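Long-range contacts in Tv2483 (Treponema vincentii, PDB 6DET), which binds L-arginine with high selectivity, probably as the lipoprotein that delivers this amino acid to an ABC transporter: residues Ile24-Trp29 and Asp227-Ala232; Gly60-Ile65 and Thr117-Asn122; Gly102-Glu107 and Glu217-Ala222; Val127-Arg132 and Glu180-Gly185; Asn142-Val147 and His166-Ala171. One frame throughout, in Å; residues are numbered along the deposited sequence.

Contact 1. Residues Ile24-Trp29 and Asp227-Ala232; sequences IEDPSW and DASLVA
The hydroxyl of S229 is the polar atom on which this contact turns. It donates to the carbonyl of D26 (S229 OG to D26 O, 2.8 Å), approaching from above the carbonyl plane, and accepts the amide of W29 almost head-on (W29 N to S229 OG, 3.1 Å, N-H...O angle 168°). A chi1 of 60° sets OG between the backbone N and the carbonyl carbon, within reach of both D26 O and W29 N. S28 OG plays the matching part from the other segment: it accepts from L230 N at 2.9 Å and donates a hydrogen bond to D26 OD1 at 2.6 Å. The D26 carboxylate is thus shared out. OD2 takes the amide of S229 on its syn side (S229 N to D26 OD2, 2.8 Å), while OD1 receives the S28 hydroxyl on its syn lone pair and S28 N from above the carboxylate plane. These donors probably steady the negative charge; D227 OD1 is near, with a water lying between the two carboxylates, and D227 pairs with R224 through OD2. Apolar contact is modest, with L230 CD1 lying 4.0 Å from W29 CE3, at the edge of the indole. Two helix starts therefore meet here, 28-35 and 228-243, and the aspartate whose OD1 accepts the amide two residues on forms an Asx turn leading into the first of them.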
# COMPACT_ATOMS: atom_id res chain seq x y z
N ILE A 24 -7.51 -9.67 31.55
CA ILE A 24 -7.31 -10.44 30.35
C ILE A 24 -7.00 -9.41 29.23
O ILE A 24 -6.04 -8.67 29.36
CB ILE A 24 -8.54 -11.38 30.07
CG1 ILE A 24 -8.77 -12.29 31.28
CG2 ILE A 24 -8.31 -12.23 28.82
CD1 ILE A 24 -9.31 -13.69 30.97
N GLU A 25 -7.83 -9.31 28.20
CA GLU A 25 -7.42 -8.68 26.95
C GLU A 25 -7.31 -7.16 27.08
O GLU A 25 -7.99 -6.52 27.90
CB GLU A 25 -8.42 -9.02 25.84
CG GLU A 25 -8.41 -10.47 25.36
CD GLU A 25 -9.75 -10.93 24.85
OE1 GLU A 25 -9.88 -11.14 23.62
OE2 GLU A 25 -10.69 -11.07 25.66
N ASP A 26 -6.46 -6.58 26.24
CA ASP A 26 -6.47 -5.13 26.08
C ASP A 26 -7.81 -4.70 25.47
O ASP A 26 -8.47 -5.48 24.78
CB ASP A 26 -5.31 -4.69 25.20
CG ASP A 26 -5.58 -4.91 23.73
OD1 ASP A 26 -6.15 -3.98 23.11
OD2 ASP A 26 -5.19 -5.99 23.20
N PRO A 27 -8.25 -3.47 25.74
CA PRO A 27 -9.61 -3.07 25.34
C PRO A 27 -9.78 -2.64 23.89
O PRO A 27 -10.80 -2.04 23.56
CB PRO A 27 -9.89 -1.88 26.27
CG PRO A 27 -8.55 -1.29 26.47
CD PRO A 27 -7.58 -2.44 26.54
N SER A 28 -8.84 -2.95 22.99
CA SER A 28 -8.93 -2.35 21.65
C SER A 28 -10.12 -2.91 20.87
O SER A 28 -10.82 -2.16 20.18
CB SER A 28 -7.62 -2.52 20.87
OG SER A 28 -7.20 -3.88 20.73
N TRP A 29 -10.37 -4.22 20.96
CA TRP A 29 -11.58 -4.76 20.33
C TRP A 29 -12.83 -4.21 21.01
O TRP A 29 -13.77 -3.76 20.34
CB TRP A 29 -11.58 -6.29 20.34
CG TRP A 29 -12.94 -6.82 20.00
CD1 TRP A 29 -13.75 -7.57 20.81
CD2 TRP A 29 -13.68 -6.59 18.80
NE1 TRP A 29 -14.94 -7.84 20.17
CE2 TRP A 29 -14.92 -7.25 18.94
CE3 TRP A 29 -13.42 -5.90 17.61
CZ2 TRP A 29 -15.89 -7.24 17.94
CZ3 TRP A 29 -14.39 -5.89 16.62
CH2 TRP A 29 -15.61 -6.56 16.79
N ASP A 227 -2.73 -2.68 20.32
CA ASP A 227 -4.11 -3.11 20.05
C ASP A 227 -4.16 -4.57 19.58
O ASP A 227 -4.65 -4.92 18.50
CB ASP A 227 -4.76 -2.16 19.04
CG ASP A 227 -5.13 -0.81 19.63
OD1 ASP A 227 -4.71 -0.51 20.79
OD2 ASP A 227 -5.83 -0.01 18.94
N ALA A 228 -3.69 -5.45 20.46
CA ALA A 228 -3.59 -6.87 20.13
C ALA A 228 -4.97 -7.54 19.96
O ALA A 228 -5.17 -8.33 19.03
CB ALA A 228 -2.77 -7.57 21.19
N SER A 229 -5.94 -7.23 20.83
CA SER A 229 -7.24 -7.90 20.71
C SER A 229 -7.99 -7.46 19.45
O SER A 229 -8.68 -8.27 18.81
CB SER A 229 -8.09 -7.62 21.96
OG SER A 229 -8.28 -6.20 22.09
N LEU A 230 -7.87 -6.18 19.08
CA LEU A 230 -8.47 -5.73 17.83
C LEU A 230 -7.85 -6.47 16.64
O LEU A 230 -8.56 -6.97 15.77
CB LEU A 230 -8.28 -4.21 17.66
CG LEU A 230 -8.76 -3.62 16.33
CD1 LEU A 230 -10.22 -3.95 16.10
CD2 LEU A 230 -8.55 -2.09 16.29
N VAL A 231 -6.53 -6.57 16.62
CA VAL A 231 -5.86 -7.21 15.48
C VAL A 231 -6.21 -8.69 15.43
O VAL A 231 -6.46 -9.25 14.36
CB VAL A 231 -4.35 -6.97 15.53
CG1 VAL A 231 -3.60 -7.86 14.51
CG2 VAL A 231 -4.02 -5.52 15.28
N ALA A 232 -6.24 -9.36 16.60
CA ALA A 232 -6.60 -10.78 16.63
C ALA A 232 -8.00 -11.02 16.09
O ALA A 232 -8.24 -11.99 15.36
CB ALA A 232 -6.50 -11.33 18.05
O HOH W 1 -5.06 -1.41 23.50

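Contact 2. Residues Gly60-Ile65 and Thr117-Asn122; sequences GYDIDI and TPYLQN
Y119 and Y61 bury the most surface here, and the two rings pass alongside, pointing opposite ways. Y61 CE2 comes to the edge of the Y119 ring, near its plane, at 3.8 Å from Y119 CE2, and the same carbon lies 3.6 Å from L120 CD1. Chi1 of Y61 (-174°) places CG anti to the backbone N and carries the ring from the first turn of helix 61-73 toward residues 119 and 120. I65, one turn on, lays CD1 over a face of the Y61 ring, toward its rim, and also reaches Y119 CD2 at 4.0 Å. The polar end of Y119 is held by D62: Y119 OH donates to D62 OD1 at 2.6 Å, on the syn side and 23° out of the carboxylate plane, with carboxylate and ring turned 56° apart. A water joins the two segments again, hydrogen-bonded to Y61 OH and donating to Y119 O. Beyond them, F221 stacks on Y119, and F255 meets Y61 edge-to-face. D62 OD2 accepts the amide of G102, a residue of the arginine pocket, and the D62 side chain is about 7 Å from the ligand. The tyrosine-aspartate pair is thus a second-shell element of the amino-acid site of a family 3 solute-binding protein.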
# COMPACT_ATOMS: atom_id res chain seq x y z
N GLY A 60 -12.21 -0.53 -4.25
CA GLY A 60 -10.95 -1.19 -4.49
C GLY A 60 -10.83 -2.46 -3.67
O GLY A 60 -11.73 -2.82 -2.91
N TYR A 61 -9.70 -3.13 -3.87
CA TYR A 61 -9.44 -4.41 -3.21
C TYR A 61 -9.48 -4.26 -1.70
O TYR A 61 -10.11 -5.06 -1.00
CB TYR A 61 -8.09 -4.93 -3.66
CG TYR A 61 -7.72 -6.30 -3.17
CD1 TYR A 61 -8.51 -7.42 -3.49
CD2 TYR A 61 -6.55 -6.51 -2.46
CE1 TYR A 61 -8.14 -8.71 -3.08
CE2 TYR A 61 -6.17 -7.79 -2.06
CZ TYR A 61 -6.98 -8.88 -2.38
OH TYR A 61 -6.64 -10.16 -2.01
N ASP A 62 -8.77 -3.25 -1.16
CA ASP A 62 -8.73 -3.05 0.29
C ASP A 62 -10.11 -2.68 0.80
O ASP A 62 -10.49 -3.06 1.91
CB ASP A 62 -7.75 -1.95 0.67
CG ASP A 62 -6.30 -2.33 0.54
OD1 ASP A 62 -5.98 -3.50 0.20
OD2 ASP A 62 -5.45 -1.45 0.81
N ILE A 63 -10.87 -1.94 0.00
CA ILE A 63 -12.19 -1.51 0.41
C ILE A 63 -13.14 -2.70 0.47
O ILE A 63 -13.94 -2.84 1.40
CB ILE A 63 -12.71 -0.43 -0.57
CG1 ILE A 63 -11.65 0.66 -0.80
CG2 ILE A 63 -14.00 0.15 -0.09
CD1 ILE A 63 -11.20 1.39 0.42
N ASP A 64 -13.06 -3.59 -0.53
CA ASP A 64 -13.93 -4.75 -0.51
C ASP A 64 -13.62 -5.63 0.69
O ASP A 64 -14.53 -6.13 1.37
CB ASP A 64 -13.78 -5.54 -1.81
CG ASP A 64 -14.54 -4.93 -2.98
OD1 ASP A 64 -15.35 -4.02 -2.76
OD2 ASP A 64 -14.32 -5.38 -4.11
N ILE A 65 -12.33 -5.79 1.01
CA ILE A 65 -11.94 -6.60 2.17
C ILE A 65 -12.53 -6.02 3.45
O ILE A 65 -13.18 -6.73 4.24
CB ILE A 65 -10.40 -6.71 2.26
CG1 ILE A 65 -9.82 -7.54 1.10
CG2 ILE A 65 -9.99 -7.35 3.58
CD1 ILE A 65 -8.31 -7.51 0.96
N THR A 117 -1.28 -10.20 9.68
CA THR A 117 -0.64 -11.16 8.82
C THR A 117 -0.72 -10.65 7.37
O THR A 117 -1.78 -10.17 6.94
CB THR A 117 -1.29 -12.53 8.96
OG1 THR A 117 -0.54 -13.48 8.18
CG2 THR A 117 -2.72 -12.48 8.52
N PRO A 118 0.38 -10.68 6.63
CA PRO A 118 0.39 -10.08 5.28
C PRO A 118 -0.64 -10.69 4.34
O PRO A 118 -0.93 -11.88 4.38
CB PRO A 118 1.81 -10.36 4.80
CG PRO A 118 2.62 -10.37 6.03
CD PRO A 118 1.74 -10.92 7.13
N TYR A 119 -1.17 -9.84 3.44
CA TYR A 119 -2.24 -10.28 2.57
C TYR A 119 -1.88 -10.21 1.08
O TYR A 119 -2.56 -10.86 0.27
CB TYR A 119 -3.53 -9.48 2.87
CG TYR A 119 -3.53 -8.01 2.39
CD1 TYR A 119 -2.74 -7.04 3.04
CD2 TYR A 119 -4.37 -7.60 1.37
CE1 TYR A 119 -2.75 -5.69 2.62
CE2 TYR A 119 -4.38 -6.25 0.93
CZ TYR A 119 -3.57 -5.32 1.56
OH TYR A 119 -3.58 -4.00 1.14
N LEU A 120 -0.82 -9.49 0.71
CA LEU A 120 -0.32 -9.43 -0.66
C LEU A 120 1.20 -9.33 -0.65
O LEU A 120 1.77 -8.80 0.31
CB LEU A 120 -0.84 -8.21 -1.45
CG LEU A 120 -2.32 -8.16 -1.83
CD1 LEU A 120 -2.71 -6.79 -2.39
CD2 LEU A 120 -2.61 -9.29 -2.84
N GLN A 121 1.84 -9.86 -1.71
CA GLN A 121 3.23 -9.54 -2.00
C GLN A 121 3.29 -8.30 -2.88
O GLN A 121 2.37 -8.01 -3.63
CB GLN A 121 3.94 -10.68 -2.75
CG GLN A 121 4.34 -11.80 -1.88
CD GLN A 121 5.09 -12.82 -2.70
OE1 GLN A 121 4.49 -13.48 -3.54
NE2 GLN A 121 6.40 -12.86 -2.55
N ASN A 122 4.39 -7.57 -2.75
CA ASN A 122 4.61 -6.40 -3.59
C ASN A 122 6.09 -6.28 -3.86
O ASN A 122 6.93 -6.92 -3.21
CB ASN A 122 4.08 -5.14 -2.92
CG ASN A 122 4.34 -3.91 -3.75
OD1 ASN A 122 3.84 -3.80 -4.88
ND2 ASN A 122 5.13 -2.98 -3.20
O HOH W 2 -5.28 -10.83 0.22

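Contact 3. Residues Gly102-Glu107 and Glu217-Ala222; sequences GFSVTE and EYYTFA. With ARG (arginine), chain B.
S104 and E217 meet through a hydroxyl that is used twice. S104 OG donates to E217 OE2 at 2.8 Å, coming from above the carboxylate plane, and accepts a hydrogen bond from the amino group of the bound arginine (ligand N to S104 OG, 2.8 Å). N122 ND2 also bonds to E217 OE2, while OE1 forms a salt bridge with K124 and a hydrogen bond with S215. The ligand N gives a second bond to G102 O. S104 N reaches the ligand O at 2.8 Å in a nearly straight bond of 173°. Between the backbones, T220 N is answered by F103 O and V105 N by Y218 O, both at 2.8 Å. One water joins F103 N to T220 O, another V105 O to Y218 N. G102 CA sits over the centre of the Y219 ring and A222 CB over that of F103, both CH-pi contacts. V105 CG2, beside the backbone N and anti to the carbonyl carbon, presses on T220 CG2 at 3.5 Å, tighter than usual. Y219 directs its hydroxyl to D193, and T220 OG1 bonds to C116 O. The chain turns at G102, so 102-105 crosses 217-222 at about 100°; this ligand-binding corner rests on a strand that pairs with 98-104, 114-115 and 120-129.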
# COMPACT_ATOMS: atom_id res chain seq x y z
N GLY A 102 -2.39 -0.23 0.71
CA GLY A 102 -1.13 -0.79 0.27
C GLY A 102 0.02 -0.50 1.21
O GLY A 102 1.11 -0.10 0.79
N PHE A 103 -0.21 -0.69 2.51
CA PHE A 103 0.79 -0.42 3.54
C PHE A 103 1.85 -1.53 3.56
O PHE A 103 1.53 -2.69 3.87
CB PHE A 103 0.07 -0.28 4.89
CG PHE A 103 0.95 0.18 6.03
CD1 PHE A 103 0.89 1.49 6.49
CD2 PHE A 103 1.80 -0.72 6.68
CE1 PHE A 103 1.70 1.90 7.52
CE2 PHE A 103 2.61 -0.29 7.72
CZ PHE A 103 2.55 1.02 8.14
N SER A 104 3.11 -1.17 3.29
CA SER A 104 4.21 -2.14 3.26
C SER A 104 4.79 -2.46 4.65
O SER A 104 5.02 -1.58 5.48
CB SER A 104 5.32 -1.59 2.38
OG SER A 104 4.84 -1.40 1.06
N VAL A 105 5.03 -3.75 4.89
CA VAL A 105 5.85 -4.14 6.03
C VAL A 105 7.30 -3.73 5.80
O VAL A 105 7.87 -3.99 4.74
CB VAL A 105 5.75 -5.66 6.26
CG1 VAL A 105 6.64 -6.04 7.44
CG2 VAL A 105 4.31 -6.06 6.51
N THR A 106 7.89 -3.06 6.79
CA THR A 106 9.32 -2.84 6.84
C THR A 106 9.79 -3.15 8.25
O THR A 106 9.00 -3.17 9.21
CB THR A 106 9.75 -1.40 6.51
OG1 THR A 106 9.37 -0.54 7.60
CG2 THR A 106 9.13 -0.90 5.20
N GLU A 107 11.10 -3.39 8.37
CA GLU A 107 11.65 -3.68 9.69
C GLU A 107 11.48 -2.48 10.62
O GLU A 107 11.08 -2.64 11.78
CB GLU A 107 13.11 -4.10 9.56
CG GLU A 107 13.29 -5.48 8.95
CD GLU A 107 12.53 -6.58 9.69
OE1 GLU A 107 12.81 -6.79 10.89
OE2 GLU A 107 11.61 -7.19 9.10
N GLU A 217 8.54 -7.24 -0.99
CA GLU A 217 7.82 -6.76 0.19
C GLU A 217 6.55 -7.56 0.38
O GLU A 217 6.10 -8.29 -0.50
CB GLU A 217 7.38 -5.27 0.06
CG GLU A 217 8.39 -4.30 -0.37
CD GLU A 217 7.84 -2.88 -0.62
OE1 GLU A 217 8.69 -2.00 -0.84
OE2 GLU A 217 6.61 -2.64 -0.69
N TYR A 218 5.94 -7.32 1.54
CA TYR A 218 4.59 -7.71 1.85
C TYR A 218 3.77 -6.49 2.23
O TYR A 218 4.31 -5.55 2.83
CB TYR A 218 4.52 -8.68 3.02
CG TYR A 218 5.45 -9.85 2.83
CD1 TYR A 218 5.11 -10.90 1.99
CD2 TYR A 218 6.68 -9.88 3.47
CE1 TYR A 218 5.98 -11.96 1.80
CE2 TYR A 218 7.54 -10.94 3.30
CZ TYR A 218 7.19 -11.98 2.46
OH TYR A 218 8.06 -13.03 2.28
N TYR A 219 2.51 -6.52 1.85
CA TYR A 219 1.52 -5.54 2.29
C TYR A 219 0.82 -6.09 3.53
O TYR A 219 0.62 -7.30 3.65
CB TYR A 219 0.46 -5.30 1.22
CG TYR A 219 0.84 -4.36 0.06
CD1 TYR A 219 1.96 -3.56 0.10
CD2 TYR A 219 -0.02 -4.26 -1.01
CE1 TYR A 219 2.23 -2.64 -0.97
CE2 TYR A 219 0.23 -3.39 -2.07
CZ TYR A 219 1.35 -2.59 -2.03
OH TYR A 219 1.55 -1.68 -3.06
N THR A 220 0.40 -5.18 4.39
CA THR A 220 -0.32 -5.51 5.62
C THR A 220 -1.36 -4.44 5.87
O THR A 220 -1.53 -3.49 5.08
CB THR A 220 0.67 -5.65 6.79
OG1 THR A 220 -0.01 -6.09 7.98
CG2 THR A 220 1.36 -4.34 7.08
N PHE A 221 -2.08 -4.58 6.99
CA PHE A 221 -2.90 -3.51 7.54
C PHE A 221 -2.31 -3.16 8.90
O PHE A 221 -2.01 -4.06 9.69
CB PHE A 221 -4.36 -3.94 7.67
CG PHE A 221 -4.96 -4.43 6.41
CD1 PHE A 221 -4.87 -3.67 5.23
CD2 PHE A 221 -5.60 -5.65 6.37
CE1 PHE A 221 -5.43 -4.17 4.07
CE2 PHE A 221 -6.15 -6.13 5.21
CZ PHE A 221 -6.06 -5.38 4.06
N ALA A 222 -2.07 -1.86 9.12
CA ALA A 222 -1.31 -1.38 10.28
C ALA A 222 -2.25 -0.88 11.39
O ALA A 222 -3.19 -0.12 11.11
CB ALA A 222 -0.37 -0.25 9.87
N ARG B . 3.47 0.85 0.05
CA ARG B . 3.45 2.30 0.34
C ARG B . 3.70 2.52 1.83
O ARG B . 3.49 1.57 2.61
CB ARG B . 2.11 2.93 -0.05
CG ARG B . 1.84 2.94 -1.55
CD ARG B . 0.46 3.49 -1.92
NE ARG B . 0.36 4.89 -1.56
CZ ARG B . -0.36 5.37 -0.56
NH1 ARG B . -0.31 6.68 -0.32
NH2 ARG B . -1.09 4.57 0.22
OXT ARG B . 4.08 3.62 2.24
O HOH W 3 -2.81 -2.14 3.03
O HOH W 4 7.95 -6.49 3.54

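Contact 4. Residues Val127-Arg132 and Glu180-Gly185; sequences VTLAGR and EALDSG
Helix-on-sheet packing in an alpha/beta lobe of this solute-binding fold brings L182 of helix 175-184 onto V127, T128 and L129. The short axes pass 8.7 Å apart at 33°. L182 CB is directed at the strand, and chi1 (-167°), with CG anti to the backbone N, sets its methyls against the main chain: L182 CD2 lies 3.9 Å from T128 C and 4.1 Å from V127 CG1. L129 reaches back, the two leucines lying alongside, each pointing toward the other's backbone. L129 CD2 approaches L182 CG at 4.0 Å, and L129 CD1 lies 3.4 Å from the carbonyl oxygen L182 O. The same L129 CD1 sits over a face of the R132 guanidinium, off-centre toward its rim, so this leucine is sandwiched between helix and arginine. Its CD2 also grazes D183 OD1, which accepts a hydrogen bond from Y207 OH. Near the helix end, S184 OG donates to E180 O at 2.6 Å, joining S184 N from the other face of that carbonyl. Strand 120-129 pairs antiparallel with both 189-193 and 207-209, and I190 and Y207 from these two strands also touch L182, so the helix lies at a shallow angle to strand 127-129, with L182 over three strands.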
# COMPACT_ATOMS: atom_id res chain seq x y z
N VAL A 127 10.29 3.11 -12.92
CA VAL A 127 9.63 3.38 -14.19
C VAL A 127 10.30 4.59 -14.83
O VAL A 127 10.60 5.57 -14.15
CB VAL A 127 8.11 3.60 -14.02
CG1 VAL A 127 7.44 3.96 -15.34
CG2 VAL A 127 7.45 2.33 -13.42
N THR A 128 10.55 4.49 -16.14
CA THR A 128 11.13 5.58 -16.92
C THR A 128 10.25 5.81 -18.14
O THR A 128 9.28 5.08 -18.37
CB THR A 128 12.57 5.27 -17.36
OG1 THR A 128 12.59 4.11 -18.21
CG2 THR A 128 13.45 5.01 -16.17
N LEU A 129 10.61 6.83 -18.93
CA LEU A 129 10.04 6.99 -20.26
C LEU A 129 10.67 5.98 -21.22
O LEU A 129 11.89 5.79 -21.23
CB LEU A 129 10.26 8.41 -20.76
CG LEU A 129 9.66 9.51 -19.89
CD1 LEU A 129 10.17 10.86 -20.33
CD2 LEU A 129 8.15 9.47 -19.95
N ALA A 130 9.82 5.32 -22.02
CA ALA A 130 10.26 4.14 -22.76
C ALA A 130 11.20 4.51 -23.89
O ALA A 130 12.01 3.68 -24.33
CB ALA A 130 9.05 3.39 -23.32
N GLY A 131 11.12 5.74 -24.36
CA GLY A 131 11.87 6.12 -25.54
C GLY A 131 13.23 6.67 -25.18
O GLY A 131 13.85 7.39 -25.96
N ARG A 132 13.70 6.32 -23.98
CA ARG A 132 14.95 6.86 -23.48
C ARG A 132 16.05 5.82 -23.35
O ARG A 132 17.19 6.20 -23.06
CB ARG A 132 14.71 7.52 -22.12
CG ARG A 132 13.78 8.72 -22.20
CD ARG A 132 14.38 9.84 -23.02
NE ARG A 132 13.67 11.10 -22.80
CZ ARG A 132 12.47 11.39 -23.31
NH1 ARG A 132 11.84 10.50 -24.07
NH2 ARG A 132 11.91 12.56 -23.06
N GLU A 180 3.50 12.87 -13.59
CA GLU A 180 3.59 14.22 -14.16
C GLU A 180 5.03 14.68 -14.23
O GLU A 180 5.44 15.30 -15.22
CB GLU A 180 2.77 15.20 -13.32
CG GLU A 180 1.28 15.03 -13.43
CD GLU A 180 0.53 15.78 -12.34
OE1 GLU A 180 1.16 16.63 -11.66
OE2 GLU A 180 -0.67 15.52 -12.17
N ALA A 181 5.81 14.42 -13.18
CA ALA A 181 7.22 14.79 -13.20
C ALA A 181 7.97 13.97 -14.24
O ALA A 181 8.88 14.47 -14.92
CB ALA A 181 7.84 14.61 -11.82
N LEU A 182 7.58 12.70 -14.40
CA LEU A 182 8.20 11.85 -15.41
C LEU A 182 7.89 12.35 -16.81
O LEU A 182 8.77 12.38 -17.68
CB LEU A 182 7.75 10.39 -15.24
CG LEU A 182 8.55 9.35 -16.02
CD1 LEU A 182 10.01 9.37 -15.61
CD2 LEU A 182 7.97 7.96 -15.85
N ASP A 183 6.63 12.74 -17.05
CA ASP A 183 6.29 13.39 -18.32
C ASP A 183 6.98 14.74 -18.44
O ASP A 183 7.35 15.15 -19.55
CB ASP A 183 4.77 13.55 -18.43
CG ASP A 183 4.02 12.22 -18.31
OD1 ASP A 183 4.63 11.15 -18.48
OD2 ASP A 183 2.80 12.26 -18.04
N SER A 184 7.17 15.44 -17.32
CA SER A 184 7.71 16.80 -17.35
C SER A 184 9.20 16.82 -17.65
O SER A 184 9.69 17.79 -18.24
CB SER A 184 7.48 17.50 -16.01
OG SER A 184 6.11 17.76 -15.76
N GLY A 185 9.95 15.81 -17.22
CA GLY A 185 11.39 15.94 -17.15
C GLY A 185 11.89 16.51 -15.84
O GLY A 185 13.10 16.77 -15.71

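Contact 5. Residues Asn142-Val147 and His166-Ala171; sequences NRTIAV and HVIIKA
With CG1 anti to the carbonyl carbon and the chain then extended (chi2 179°), I145 carries CD1 to within 3.7 Å of V167 CG1, itself turned anti to its own backbone N (chi1 173°). The two branched side chains meet at a slant on one face of the strand pair, where V147 CG2 likewise touches I169 CG2 at 3.8 Å. On the face of T144, A146, I168 and K170, the aliphatic part of K170 runs past the methyl of T144, with K170 CD 3.9 Å from T144 CG2, and T144 OG1 rests against I168 CB. The backbones lie parallel and in register, T144 beside I168, I145 beside I169, A146 beside K170. R143 O accepts from I168 N at 3.0 Å, I168 O from I145 N, I145 O from K170 N, and K170 O from V147 N at 2.8 Å, the alternation that marks parallel strands. Before the strands begin, N142 N hydrogen-bonds to H166 O at 2.6 Å, and the two side chains extend together, their amide and ring planes 58° apart. Strands 143-148 and 167-172 are the paired strands of a beta-alpha-beta unit whose connecting helix 153-158 sets L157 on I145, V147 and I169. Strand 143-148 also pairs, again in parallel, with 189-193, which places it between that strand and 167-172.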
# COMPACT_ATOMS: atom_id res chain seq x y z
N ASN A 142 23.37 9.40 -11.09
CA ASN A 142 23.40 10.83 -11.37
C ASN A 142 22.11 11.26 -12.07
O ASN A 142 22.13 12.03 -13.02
CB ASN A 142 24.62 11.22 -12.21
CG ASN A 142 25.93 10.76 -11.61
OD1 ASN A 142 26.63 9.92 -12.18
ND2 ASN A 142 26.27 11.30 -10.45
N ARG A 143 21.00 10.72 -11.60
CA ARG A 143 19.68 11.09 -12.09
C ARG A 143 18.85 11.61 -10.92
O ARG A 143 19.24 11.49 -9.76
CB ARG A 143 18.96 9.90 -12.72
CG ARG A 143 19.72 9.20 -13.83
CD ARG A 143 19.74 9.98 -15.12
NE ARG A 143 20.32 9.17 -16.18
CZ ARG A 143 20.62 9.62 -17.39
NH1 ARG A 143 20.40 10.88 -17.72
NH2 ARG A 143 21.16 8.79 -18.28
N THR A 144 17.70 12.16 -11.25
CA THR A 144 16.69 12.52 -10.26
C THR A 144 15.55 11.53 -10.32
O THR A 144 15.00 11.27 -11.40
CB THR A 144 16.19 13.94 -10.52
OG1 THR A 144 17.29 14.83 -10.36
CG2 THR A 144 15.07 14.32 -9.57
N ILE A 145 15.16 10.99 -9.17
CA ILE A 145 14.13 9.97 -9.10
C ILE A 145 13.07 10.42 -8.11
O ILE A 145 13.40 10.82 -6.99
CB ILE A 145 14.70 8.60 -8.69
CG1 ILE A 145 15.86 8.22 -9.62
CG2 ILE A 145 13.57 7.55 -8.67
CD1 ILE A 145 16.51 6.91 -9.28
N ALA A 146 11.81 10.35 -8.53
CA ALA A 146 10.71 10.81 -7.70
C ALA A 146 10.10 9.62 -6.98
O ALA A 146 9.99 8.52 -7.53
CB ALA A 146 9.62 11.52 -8.52
N VAL A 147 9.72 9.86 -5.73
CA VAL A 147 9.07 8.84 -4.91
C VAL A 147 7.90 9.50 -4.20
O VAL A 147 7.90 10.71 -3.95
CB VAL A 147 10.05 8.20 -3.89
CG1 VAL A 147 11.29 7.68 -4.60
CG2 VAL A 147 10.43 9.20 -2.77
N HIS A 166 24.49 8.78 -5.36
CA HIS A 166 24.51 9.20 -6.76
C HIS A 166 23.11 9.42 -7.32
O HIS A 166 22.92 9.33 -8.53
CB HIS A 166 25.26 8.18 -7.62
CG HIS A 166 26.74 8.21 -7.42
ND1 HIS A 166 27.50 7.06 -7.29
CD2 HIS A 166 27.61 9.24 -7.33
CE1 HIS A 166 28.77 7.39 -7.13
NE2 HIS A 166 28.86 8.71 -7.15
N VAL A 167 22.14 9.74 -6.47
CA VAL A 167 20.78 10.01 -6.91
C VAL A 167 20.26 11.23 -6.16
O VAL A 167 20.63 11.46 -5.01
CB VAL A 167 19.86 8.79 -6.70
CG1 VAL A 167 18.42 9.13 -6.99
CG2 VAL A 167 20.31 7.65 -7.58
N ILE A 168 19.43 12.02 -6.84
CA ILE A 168 18.62 13.05 -6.22
C ILE A 168 17.21 12.50 -6.09
O ILE A 168 16.63 12.05 -7.08
CB ILE A 168 18.62 14.35 -7.05
CG1 ILE A 168 20.05 14.81 -7.32
CG2 ILE A 168 17.83 15.46 -6.36
CD1 ILE A 168 20.15 15.94 -8.34
N ILE A 169 16.66 12.52 -4.88
CA ILE A 169 15.33 11.97 -4.63
C ILE A 169 14.35 13.12 -4.41
O ILE A 169 14.58 13.99 -3.56
CB ILE A 169 15.35 11.01 -3.43
CG1 ILE A 169 16.24 9.81 -3.79
CG2 ILE A 169 13.94 10.56 -3.10
CD1 ILE A 169 16.58 8.92 -2.63
N LYS A 170 13.27 13.14 -5.19
CA LYS A 170 12.21 14.13 -5.03
C LYS A 170 10.98 13.43 -4.49
O LYS A 170 10.47 12.49 -5.12
CB LYS A 170 11.87 14.84 -6.34
CG LYS A 170 12.86 15.92 -6.72
CD LYS A 170 12.44 16.66 -7.97
CE LYS A 170 13.48 17.69 -8.35
NZ LYS A 170 13.71 18.67 -7.26
N ALA A 171 10.49 13.88 -3.34
CA ALA A 171 9.30 13.31 -2.72
C ALA A 171 8.07 14.11 -3.12
O ALA A 171 8.08 15.35 -3.04
CB ALA A 171 9.44 13.30 -1.20

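In the fold
From the N terminus, contact 1 joins the first modelled residues to the start of helix 228-243 and so closes a long loop that holds all the others. Contact 2 closes a shorter loop by tying helix 61-73 to the start of strand 120-129. Contact 3 opens inside the loop of contact 2 and closes far beyond it, so the two cross; they touch directly where strands 120-129 and 215-223 pair. Contact 4, nested in contact 3, begins at the far end of strand 120-129 and in turn encloses contact 5, the beta-alpha-beta unit. Contacts 4 and 5 lie on the opposite side of the chain's centre from contact 1, while contact 3, near that centre, contributes part of the arginine pocket.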